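Local coordinates for DUF1460 domain-containing protein (Legionella pneumophila subsp. pneumophila, PDB 2IM9) that is of unknown function but belongs to an N-acetylmuramoyl-L-alanine amidase-like family of the peptidase CA clan, consistent with hydrolysis of amide bonds in cell-wall peptidoglycan, at residues S37-Y42 against S110-Q115; L151-F156 against N218-P223. All blocks are in the same frame, centred on the assembly; numbering follows the deposited sequence.

How the interactions relate
Interactions 1 and 2 lie on opposite sides of the chain's centre, their own centres about 31 Å apart and their nearest atoms about 14 Å apart, and they have no structural element in common. Interaction 1 joins two helices, 27-45 and 111-122, near the periphery; interaction 2 joins the end of strand 151-153 and the 3-10 turn after it to strand 214-223, and both strands pair antiparallel with strand 311-317. Both are partly buried. In interaction 1 an exposed salt bridge crosses the helix pair above an apolar and aromatic floor. In interaction 2 the segments meet through carbon contacts around a proline, and the polar groups bond within one segment or to strand 311-317.

Interaction 1: S37-Y42 against S110-Q115; sequences SIRKLY and SLESFQ
Y42 lays its ring against the backbone of S110, where helix 27-45 packs on the N-terminal turn of helix 111-122; the two short helical segments cross at 115°, with axes 10.0 Å apart. S110 is the N-cap residue, and its N lies 3.4 Å above the Y42 ring plane, over the ring centre, while Y42 CE2 approaches S110 O at 3.3 Å. The phenol tip passes on toward F114 CB at the ring edge, and Y42 OH is hydrogen-bonded to the carbonyl of L105 in helix 95-107, which ties the aromatic residue to a third helix. I38 can be followed outward from its backbone. Its CB lies 4.0 Å from L111 CD1, and CG2, which stands anti to the backbone N, touches the same methyl slightly closer. The other branch goes elsewhere: CD1, at the end of CG1, reaches F114 CE2 at 3.5 Å, so the two branches touch different residues, L111 and F114. Above this apolar layer R39, bent at chi2 and chi3, carries its guanidinium over L111, whose CD2 lies across one face near the rim. The group then grips E112 end-on with both terminal nitrogens, the partner oxygens lying close to the guanidinium plane. A weak third bond runs from R39 NH2 to E112 OE2. The two flat groups are turned 35° from each other, and both oxygens are met out of the carboxylate plane: R39 NH2 reaches E112 OE1 on its syn side with the smaller tilt, at 2.9 Å, and R39 NH1 approaches E112 OE2 from above the plane, also at 2.9 Å.

Interaction 2: L151-F156 against N218-P223; sequences LKDITF and NVPYIP
P220 is the centre of this contact, its ring touching D153, T155 and F156, where the end of strand 151-153 and the 3-10 turn after it pass strand 214-223. Both strands pair antiparallel with strand 311-317, so the contact joins two partners of one strand. The tighter part is formed by T155, which is buried: its CB lies 3.8 Å from P220 CB. A chi1 of -50° sets OG1 beside the backbone N, anti to the carbonyl carbon, and CG2, anti to N, packs against Y221 CA and, at 3.7 Å, I222 CG1. The T155 and I222 side chains run alongside with reversed directions. Toward the partly exposed side the fit is thinner. There F156 crosses P220 at about a right angle and brings CE1 to 3.7 Å from P220 CB, while its ring also meets that of Y169. D153 closes the other end of the proline, with OD2 3.3 Å from P220 CD. Its second oxygen serves its own segment: D153 OD1 accepts T155 N at 2.9 Å in an Asx turn and also T155 OG1 at 2.7 Å. With no direct hydrogen bond between the segments, the polar link runs through N313 of strand 311-317, whose ND2 donates to both D153 OD2 and P220 O, and the two bonds on D153 OD1 would hold the carboxylate's rotation beside the proline.

Interaction 1: S37-Y42 against S110-Q115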
loop_
_atom_site.group_PDB
_atom_site.type_symbol
_atom_site.label_atom_id
_atom_site.label_comp_id
_atom_site.label_asym_id
_atom_site.label_seq_id
_atom_site.Cartn_x
_atom_site.Cartn_y
_atom_site.Cartn_z
ATOM N N SER A 37 -6.671 -17.955 -11.638
ATOM C CA SER A 37 -7.139 -17.855 -10.247
ATOM C C SER A 37 -8.169 -16.748 -10.021
ATOM O O SER A 37 -9.155 -16.937 -9.294
ATOM C CB SER A 37 -5.954 -17.643 -9.303
ATOM O OG SER A 37 -5.114 -18.778 -9.311
ATOM N N ILE A 38 -7.935 -15.599 -10.641
ATOM C CA ILE A 38 -8.828 -14.444 -10.520
ATOM C C ILE A 38 -10.162 -14.682 -11.237
ATOM O O ILE A 38 -11.227 -14.365 -10.690
ATOM C CB ILE A 38 -8.123 -13.159 -10.991
ATOM C CG1 ILE A 38 -6.983 -12.842 -10.000
ATOM C CG2 ILE A 38 -9.110 -11.996 -11.056
ATOM C CD1 ILE A 38 -5.949 -11.803 -10.504
ATOM N N ARG A 39 -10.105 -15.246 -12.450
ATOM C CA ARG A 39 -11.323 -15.625 -13.158
ATOM C C ARG A 39 -12.189 -16.493 -12.255
ATOM O O ARG A 39 -13.391 -16.245 -12.129
ATOM C CB ARG A 39 -10.996 -16.368 -14.465
ATOM C CG ARG A 39 -12.208 -16.823 -15.249
ATOM C CD ARG A 39 -12.850 -15.633 -15.932
ATOM N NE ARG A 39 -12.145 -15.264 -17.163
ATOM C CZ ARG A 39 -12.220 -14.062 -17.728
ATOM N NH1 ARG A 39 -11.575 -13.825 -18.859
ATOM N NH2 ARG A 39 -12.950 -13.099 -17.168
ATOM N N LYS A 40 -11.573 -17.508 -11.634
ATOM C CA LYS A 40 -12.288 -18.422 -10.733
ATOM C C LYS A 40 -12.813 -17.729 -9.497
ATOM O O LYS A 40 -13.938 -18.006 -9.065
ATOM C CB LYS A 40 -11.419 -19.619 -10.319
ATOM C CG LYS A 40 -11.145 -20.601 -11.450
ATOM C CD LYS A 40 -10.198 -21.713 -11.011
ATOM C CE LYS A 40 -9.698 -22.520 -12.216
ATOM N NZ LYS A 40 -9.170 -23.860 -11.817
ATOM N N LEU A 41 -12.008 -16.833 -8.921
ATOM C CA LEU A 41 -12.445 -16.084 -7.751
ATOM C C LEU A 41 -13.770 -15.388 -8.028
ATOM O O LEU A 41 -14.710 -15.505 -7.239
ATOM C CB LEU A 41 -11.391 -15.063 -7.295
ATOM C CG LEU A 41 -11.810 -14.175 -6.115
ATOM C CD1 LEU A 41 -12.084 -14.993 -4.836
ATOM C CD2 LEU A 41 -10.728 -13.151 -5.867
ATOM N N TYR A 42 -13.850 -14.689 -9.162
ATOM C CA TYR A 42 -15.065 -13.943 -9.508
ATOM C C TYR A 42 -16.272 -14.815 -9.747
ATOM O O TYR A 42 -17.378 -14.436 -9.378
ATOM C CB TYR A 42 -14.833 -12.987 -10.670
ATOM C CG TYR A 42 -14.094 -11.750 -10.216
ATOM C CD1 TYR A 42 -14.624 -10.934 -9.215
ATOM C CD2 TYR A 42 -12.864 -11.403 -10.777
ATOM C CE1 TYR A 42 -13.934 -9.801 -8.778
ATOM C CE2 TYR A 42 -12.177 -10.269 -10.364
ATOM C CZ TYR A 42 -12.718 -9.475 -9.365
ATOM O OH TYR A 42 -12.042 -8.355 -8.942
ATOM N N SER A 110 -14.776 -8.746 -12.329
ATOM C CA SER A 110 -14.281 -9.619 -13.389
ATOM C C SER A 110 -12.775 -9.460 -13.510
ATOM O O SER A 110 -12.226 -8.445 -13.084
ATOM C CB SER A 110 -14.938 -9.241 -14.724
ATOM O OG SER A 110 -14.475 -7.977 -15.190
ATOM N N LEU A 111 -12.114 -10.440 -14.121
ATOM C CA LEU A 111 -10.673 -10.321 -14.385
ATOM C C LEU A 111 -10.369 -9.035 -15.171
ATOM O O LEU A 111 -9.403 -8.319 -14.870
ATOM C CB LEU A 111 -10.172 -11.556 -15.136
ATOM C CG LEU A 111 -8.754 -11.502 -15.694
ATOM C CD1 LEU A 111 -7.718 -11.477 -14.566
ATOM C CD2 LEU A 111 -8.498 -12.679 -16.642
ATOM N N GLU A 112 -11.203 -8.736 -16.172
ATOM C CA GLU A 112 -10.978 -7.564 -17.033
ATOM C C GLU A 112 -11.094 -6.235 -16.261
ATOM O O GLU A 112 -10.270 -5.323 -16.424
ATOM C CB GLU A 112 -11.968 -7.583 -18.206
ATOM C CG GLU A 112 -11.802 -8.796 -19.140
ATOM C CD GLU A 112 -12.517 -10.104 -18.704
ATOM O OE1 GLU A 112 -13.147 -10.196 -17.615
ATOM O OE2 GLU A 112 -12.424 -11.075 -19.495
ATOM N N SER A 113 -12.108 -6.129 -15.408
ATOM C CA SER A 113 -12.296 -4.887 -14.654
ATOM C C SER A 113 -11.235 -4.809 -13.552
ATOM O O SER A 113 -10.787 -3.717 -13.215
ATOM C CB SER A 113 -13.730 -4.753 -14.107
ATOM O OG SER A 113 -14.087 -5.905 -13.359
ATOM N N PHE A 114 -10.824 -5.960 -13.001
ATOM C CA PHE A 114 -9.713 -5.974 -12.017
ATOM C C PHE A 114 -8.434 -5.396 -12.635
ATOM O O PHE A 114 -7.730 -4.578 -12.021
ATOM C CB PHE A 114 -9.439 -7.389 -11.491
ATOM C CG PHE A 114 -8.036 -7.572 -10.944
ATOM C CD1 PHE A 114 -7.712 -7.094 -9.678
ATOM C CD2 PHE A 114 -7.044 -8.179 -11.706
ATOM C CE1 PHE A 114 -6.421 -7.231 -9.160
ATOM C CE2 PHE A 114 -5.747 -8.328 -11.187
ATOM C CZ PHE A 114 -5.455 -7.859 -9.909
ATOM N N GLN A 115 -8.120 -5.839 -13.846
ATOM C CA GLN A 115 -6.930 -5.351 -14.530
ATOM C C GLN A 115 -6.967 -3.832 -14.659
ATOM O O GLN A 115 -5.986 -3.136 -14.367
ATOM C CB GLN A 115 -6.831 -6.014 -15.902
ATOM C CG GLN A 115 -6.308 -7.418 -15.826
ATOM C CD GLN A 115 -6.509 -8.207 -17.096
ATOM O OE1 GLN A 115 -7.265 -7.806 -17.982
ATOM N NE2 GLN A 115 -5.866 -9.357 -17.173
#

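Interaction 2: L151-F156 against N218-P223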
loop_
_atom_site.group_PDB
_atom_site.type_symbol
_atom_site.label_atom_id
_atom_site.label_comp_id
_atom_site.label_asym_id
_atom_site.label_seq_id
_atom_site.Cartn_x
_atom_site.Cartn_y
_atom_site.Cartn_z
ATOM N N LEU A 151 -10.337 6.555 -2.041
ATOM C CA LEU A 151 -10.057 6.587 -0.602
ATOM C C LEU A 151 -10.480 7.897 0.045
ATOM O O LEU A 151 -10.501 8.959 -0.606
ATOM C CB LEU A 151 -8.552 6.389 -0.346
ATOM C CG LEU A 151 -7.910 5.124 -0.931
ATOM C CD1 LEU A 151 -6.392 5.187 -0.790
ATOM C CD2 LEU A 151 -8.482 3.868 -0.269
ATOM N N LYS A 152 -10.792 7.813 1.338
ATOM C CA LYS A 152 -10.995 8.989 2.177
ATOM C C LYS A 152 -10.208 8.814 3.461
ATOM O O LYS A 152 -10.330 7.789 4.105
ATOM C CB LYS A 152 -12.478 9.116 2.533
ATOM C CG LYS A 152 -12.824 10.347 3.378
ATOM C CD LYS A 152 -14.346 10.518 3.514
ATOM C CE LYS A 152 -15.005 9.323 4.199
ATOM N NZ LYS A 152 -16.403 9.626 4.658
ATOM N N ASP A 153 -9.441 9.832 3.840
ATOM C CA ASP A 153 -8.671 9.809 5.083
ATOM C C ASP A 153 -9.642 10.168 6.204
ATOM O O ASP A 153 -10.240 11.264 6.199
ATOM C CB ASP A 153 -7.517 10.820 4.988
ATOM C CG ASP A 153 -6.527 10.729 6.151
ATOM O OD1 ASP A 153 -6.974 10.502 7.298
ATOM O OD2 ASP A 153 -5.307 10.923 5.923
ATOM N N ILE A 154 -9.820 9.247 7.143
ATOM C CA ILE A 154 -10.707 9.480 8.284
ATOM C C ILE A 154 -9.978 9.582 9.628
ATOM O O ILE A 154 -10.619 9.578 10.686
ATOM C CB ILE A 154 -11.828 8.428 8.357
ATOM C CG1 ILE A 154 -11.273 7.022 8.618
ATOM C CG2 ILE A 154 -12.657 8.459 7.064
ATOM C CD1 ILE A 154 -12.275 6.135 9.329
ATOM N N THR A 155 -8.650 9.710 9.583
ATOM C CA THR A 155 -7.822 9.751 10.797
ATOM C C THR A 155 -8.341 10.734 11.846
ATOM O O THR A 155 -8.490 10.374 13.027
ATOM C CB THR A 155 -6.354 10.067 10.441
ATOM O OG1 THR A 155 -5.932 9.183 9.381
ATOM C CG2 THR A 155 -5.444 9.898 11.656
ATOM N N PHE A 156 -8.640 11.962 11.419
ATOM C CA PHE A 156 -9.106 12.982 12.378
ATOM C C PHE A 156 -10.486 12.686 12.980
ATOM O O PHE A 156 -10.822 13.239 14.033
ATOM C CB PHE A 156 -9.111 14.385 11.762
ATOM C CG PHE A 156 -7.814 15.121 11.930
ATOM C CD1 PHE A 156 -6.819 15.038 10.960
ATOM C CD2 PHE A 156 -7.591 15.916 13.063
ATOM C CE1 PHE A 156 -5.611 15.729 11.123
ATOM C CE2 PHE A 156 -6.385 16.612 13.234
ATOM C CZ PHE A 156 -5.399 16.521 12.264
ATOM N N ASN A 218 1.696 15.695 3.997
ATOM C CA ASN A 218 0.914 16.172 5.143
ATOM C C ASN A 218 -0.010 15.016 5.548
ATOM O O ASN A 218 -1.144 14.867 5.045
ATOM C CB ASN A 218 0.123 17.441 4.804
ATOM C CG ASN A 218 -0.198 18.290 6.043
ATOM O OD1 ASN A 218 0.577 18.324 7.010
ATOM N ND2 ASN A 218 -1.306 19.019 5.992
ATOM N N VAL A 219 0.505 14.170 6.429
ATOM C CA VAL A 219 -0.141 12.889 6.699
ATOM C C VAL A 219 -0.701 12.888 8.110
ATOM O O VAL A 219 0.072 12.845 9.077
ATOM C CB VAL A 219 0.854 11.720 6.578
ATOM C CG1 VAL A 219 0.133 10.381 6.867
ATOM C CG2 VAL A 219 1.517 11.713 5.165
ATOM N N PRO A 220 -2.044 12.895 8.239
ATOM C CA PRO A 220 -2.585 12.811 9.597
ATOM C C PRO A 220 -2.221 11.486 10.253
ATOM O O PRO A 220 -2.135 10.450 9.566
ATOM C CB PRO A 220 -4.101 12.901 9.378
ATOM C CG PRO A 220 -4.241 13.610 8.050
ATOM C CD PRO A 220 -3.122 13.019 7.235
ATOM N N TYR A 221 -2.000 11.503 11.562
ATOM C CA TYR A 221 -1.810 10.231 12.279
ATOM C C TYR A 221 -2.303 10.338 13.704
ATOM O O TYR A 221 -2.234 11.416 14.329
ATOM C CB TYR A 221 -0.348 9.727 12.227
ATOM C CG TYR A 221 0.641 10.523 13.061
ATOM C CD1 TYR A 221 1.045 10.068 14.325
ATOM C CD2 TYR A 221 1.188 11.722 12.587
ATOM C CE1 TYR A 221 1.974 10.787 15.098
ATOM C CE2 TYR A 221 2.101 12.468 13.387
ATOM C CZ TYR A 221 2.485 11.984 14.619
ATOM O OH TYR A 221 3.396 12.701 15.386
ATOM N N ILE A 222 -2.831 9.216 14.194
ATOM C CA ILE A 222 -3.197 9.110 15.601
ATOM C C ILE A 222 -1.942 8.642 16.309
ATOM O O ILE A 222 -1.411 7.572 15.999
ATOM C CB ILE A 222 -4.293 8.075 15.821
ATOM C CG1 ILE A 222 -5.552 8.434 15.024
ATOM C CG2 ILE A 222 -4.689 8.004 17.309
ATOM C CD1 ILE A 222 -6.559 7.314 15.030
ATOM N N PRO A 223 -1.448 9.447 17.258
ATOM C CA PRO A 223 -0.195 9.151 17.946
ATOM C C PRO A 223 -0.318 8.046 18.998
ATOM O O PRO A 223 -1.391 7.874 19.596
ATOM C CB PRO A 223 0.112 10.473 18.653
ATOM C CG PRO A 223 -1.184 11.049 18.920
ATOM C CD PRO A 223 -2.034 10.716 17.730
#